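PDB 5OJ5: photosystem II assembly protein Ycf48, which assists early assembly of photosystem II and replacement of photodamaged D1, binding the D1 C-terminal extension as a seven-bladed beta-propeller. Local coordinates for residues A[203-207]-A[218-222]. Sequence-based numbering, arbitrary orientation. Where two conformers were deposited one is given.
Sequences GSFYS and PHNRT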
ATOM      1  N   GLY A 203     -12.158  -8.277   9.674  1.00 11.69           N
ATOM      2  CA  GLY A 203     -13.003  -7.841   8.579  1.00 12.29           C
ATOM      3  C   GLY A 203     -14.470  -7.722   8.906  1.00 11.29           C
ATOM      4  O   GLY A 203     -15.286  -7.649   7.970  1.00 12.11           O
ATOM      5  N   SER A 204     -14.842  -7.637  10.184  1.00 11.73           N
ATOM      6  CA  SER A 204     -16.254  -7.483  10.523  0.84 11.64           C
ATOM      7  C   SER A 204     -16.805  -6.144  10.100  1.00 11.42           C
ATOM      8  O   SER A 204     -17.991  -6.037   9.770  1.00 13.31           O
ATOM      9  CB  SER A 204     -16.459  -7.660  12.020  0.84 12.98           C
ATOM     10  OG  SER A 204     -16.317  -9.020  12.403  0.84 14.59           O
ATOM     11  N   PHE A 205     -15.966  -5.086  10.158  1.00 11.46           N
ATOM     12  CA  PHE A 205     -16.416  -3.735   9.865  1.00 11.70           C
ATOM     13  C   PHE A 205     -15.212  -2.899   9.437  1.00 10.01           C
ATOM     14  O   PHE A 205     -14.099  -3.411   9.311  1.00 10.15           O
ATOM     15  CB  PHE A 205     -17.305  -3.193  10.981  1.00 13.65           C
ATOM     16  CG  PHE A 205     -16.633  -3.107  12.316  1.00 13.78           C
ATOM     17  CD1 PHE A 205     -15.780  -2.040  12.605  1.00 14.34           C
ATOM     18  CD2 PHE A 205     -16.828  -4.086  13.298  1.00 15.75           C
ATOM     19  CE1 PHE A 205     -15.166  -1.936  13.850  1.00 16.28           C
ATOM     20  CE2 PHE A 205     -16.205  -3.977  14.537  1.00 17.32           C
ATOM     21  CZ  PHE A 205     -15.354  -2.928  14.787  1.00 17.26           C
ATOM     22  N   TYR A 206     -15.436  -1.612   9.157  1.00 10.23           N
ATOM     23  CA  TYR A 206     -14.347  -0.715   8.817  1.00 10.49           C
ATOM     24  C   TYR A 206     -14.541   0.570   9.580  1.00 10.67           C
ATOM     25  O   TYR A 206     -15.603   0.829  10.143  1.00 11.88           O
ATOM     26  CB  TYR A 206     -14.240  -0.506   7.306  1.00 10.93           C
ATOM     27  CG  TYR A 206     -15.360   0.271   6.666  1.00 10.80           C
ATOM     28  CD1 TYR A 206     -15.225   1.649   6.375  1.00 11.58           C
ATOM     29  CD2 TYR A 206     -16.546  -0.345   6.271  1.00 11.65           C
ATOM     30  CE1 TYR A 206     -16.231   2.358   5.761  1.00 12.50           C
ATOM     31  CE2 TYR A 206     -17.565   0.386   5.648  1.00 13.27           C
ATOM     32  CZ  TYR A 206     -17.383   1.731   5.393  1.00 12.95           C
ATOM     33  OH  TYR A 206     -18.407   2.418   4.771  1.00 15.94           O
ATOM     34  N   SER A 207     -13.489   1.379   9.569  1.00  9.72           N
ATOM     35  CA  SER A 207     -13.500   2.660  10.251  1.00 10.68           C
ATOM     36  C   SER A 207     -12.890   3.718   9.338  1.00 10.15           C
ATOM     37  O   SER A 207     -12.006   3.423   8.530  1.00 10.38           O
ATOM     38  CB  SER A 207     -12.746   2.634  11.562  1.00 12.88           C
ATOM     39  OG  SER A 207     -13.309   1.629  12.416  1.00 13.86           O
ATOM     40  N   PRO A 218     -16.653   4.088  13.212  1.00 12.85           N
ATOM     41  CA  PRO A 218     -16.906   2.740  12.684  1.00 13.40           C
ATOM     42  C   PRO A 218     -18.113   2.735  11.762  1.00 13.20           C
ATOM     43  O   PRO A 218     -19.055   3.523  11.913  1.00 15.37           O
ATOM     44  CB  PRO A 218     -17.199   1.929  13.954  1.00 16.33           C
ATOM     45  CG  PRO A 218     -17.802   2.925  14.900  1.00 18.76           C
ATOM     46  CD  PRO A 218     -17.095   4.225  14.612  1.00 16.73           C
ATOM     47  N   HIS A 219     -18.077   1.817  10.816  1.00 12.08           N
ATOM     48  CA  HIS A 219     -19.137   1.614   9.828  1.00 12.95           C
ATOM     49  C   HIS A 219     -19.338   0.107   9.669  1.00 12.46           C
ATOM     50  O   HIS A 219     -18.367  -0.634   9.512  1.00 12.73           O
ATOM     51  CB  HIS A 219     -18.736   2.176   8.467  1.00 13.90           C
ATOM     52  CG  HIS A 219     -18.381   3.610   8.492  1.00 14.76           C
ATOM     53  ND1 HIS A 219     -19.304   4.620   8.418  1.00 20.42           N
ATOM     54  CD2 HIS A 219     -17.175   4.200   8.633  1.00 14.98           C
ATOM     55  CE1 HIS A 219     -18.664   5.782   8.475  1.00 19.74           C
ATOM     56  NE2 HIS A 219     -17.367   5.544   8.574  1.00 16.59           N
ATOM     57  N   ASN A 220     -20.569  -0.395   9.756  0.64 15.59           N
ATOM     58  CA  ASN A 220     -20.717  -1.837   9.528  0.64 15.37           C
ATOM     59  C   ASN A 220     -20.447  -2.178   8.061  0.64 14.67           C
ATOM     60  O   ASN A 220     -20.631  -1.366   7.145  0.64 15.22           O
ATOM     61  CB  ASN A 220     -22.105  -2.380   9.915  0.64 16.90           C
ATOM     62  CG  ASN A 220     -22.087  -3.887  10.297  0.64 17.89           C
ATOM     63  OD1 ASN A 220     -21.044  -4.589  10.234  0.64 16.87           O
ATOM     64  ND2 ASN A 220     -23.258  -4.380  10.743  0.64 21.60           N
ATOM     65  N   ARG A 221     -19.987  -3.393   7.844  1.00 14.84           N
ATOM     66  CA  ARG A 221     -19.801  -3.929   6.500  1.00 14.51           C
ATOM     67  C   ARG A 221     -21.168  -4.119   5.839  1.00 13.85           C
ATOM     68  O   ARG A 221     -22.215  -4.146   6.490  1.00 15.19           O
ATOM     69  CB  ARG A 221     -18.959  -5.210   6.505  1.00 14.06           C
ATOM     70  CG  ARG A 221     -19.683  -6.460   6.969  1.00 13.15           C
ATOM     71  CD  ARG A 221     -18.724  -7.595   6.914  1.00 13.35           C
ATOM     72  NE  ARG A 221     -19.350  -8.894   7.153  1.00 13.19           N
ATOM     73  CZ  ARG A 221     -19.599  -9.406   8.350  1.00 13.59           C
ATOM     74  NH1 ARG A 221     -19.311  -8.725   9.452  1.00 14.37           N
ATOM     75  NH2 ARG A 221     -20.178 -10.606   8.436  1.00 14.92           N
ATOM     76  N   THR A 222     -21.154  -4.260   4.521  1.00 14.51           N
ATOM     77  CA  THR A 222     -22.369  -4.294   3.742  1.00 15.74           C
ATOM     78  C   THR A 222     -22.498  -5.591   2.964  1.00 15.78           C
ATOM     79  O   THR A 222     -23.398  -5.720   2.105  1.00 19.16           O
ATOM     80  CB  THR A 222     -22.498  -3.054   2.865  1.00 20.04           C
ATOM     81  OG1 THR A 222     -21.298  -2.901   2.116  1.00 21.55           O
ATOM     82  CG2 THR A 222     -22.709  -1.792   3.734  1.00 22.10           C
TER
HETATM   83  O   HOH W   1     -19.051  -9.709  12.317  1.00 26.78           O
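Y206 and H219 pair across the two outer strands of a propeller blade, with their side chains on the same face of the sheet, and the packing is tightest here. Two backbone hydrogen bonds tie the pair, H219 N to Y206 O at 2.7 Å and Y206 N to H219 O at 3.1 Å. With CG lodged between its backbone N and carbonyl carbon (chi1 69°), Y206 reaches its ring across to H219, whose CB sits over one ring face, 3.6 Å from the ring centroid, in a CH-pi contact. The imidazole lies nearly parallel to the phenol but slid aside, with centroids 4.8 Å apart, so the rings barely overlap. H219 NE2 bonds to T208 OG1, while L227 and M230 of strand 227-232 also touch the buried Y206.

The other sheet face is looser: F205 and P218 are exposed, and their side chains come no closer than 4.4 Å, between CE1 of F205 and CB of P218. Beyond the paired strands, R221 takes over. Its extended chain runs past S204 O, and NH1 bonds that oxygen at 3.0 Å, on a lone pair and in the guanidinium plane. NH1 also donates to a water, and NH2 bonds S224 O. Because these acceptors are neutral, the arginine probably keeps its positive charge, consistent with a positively charged Arg-rich patch on this part of the propeller.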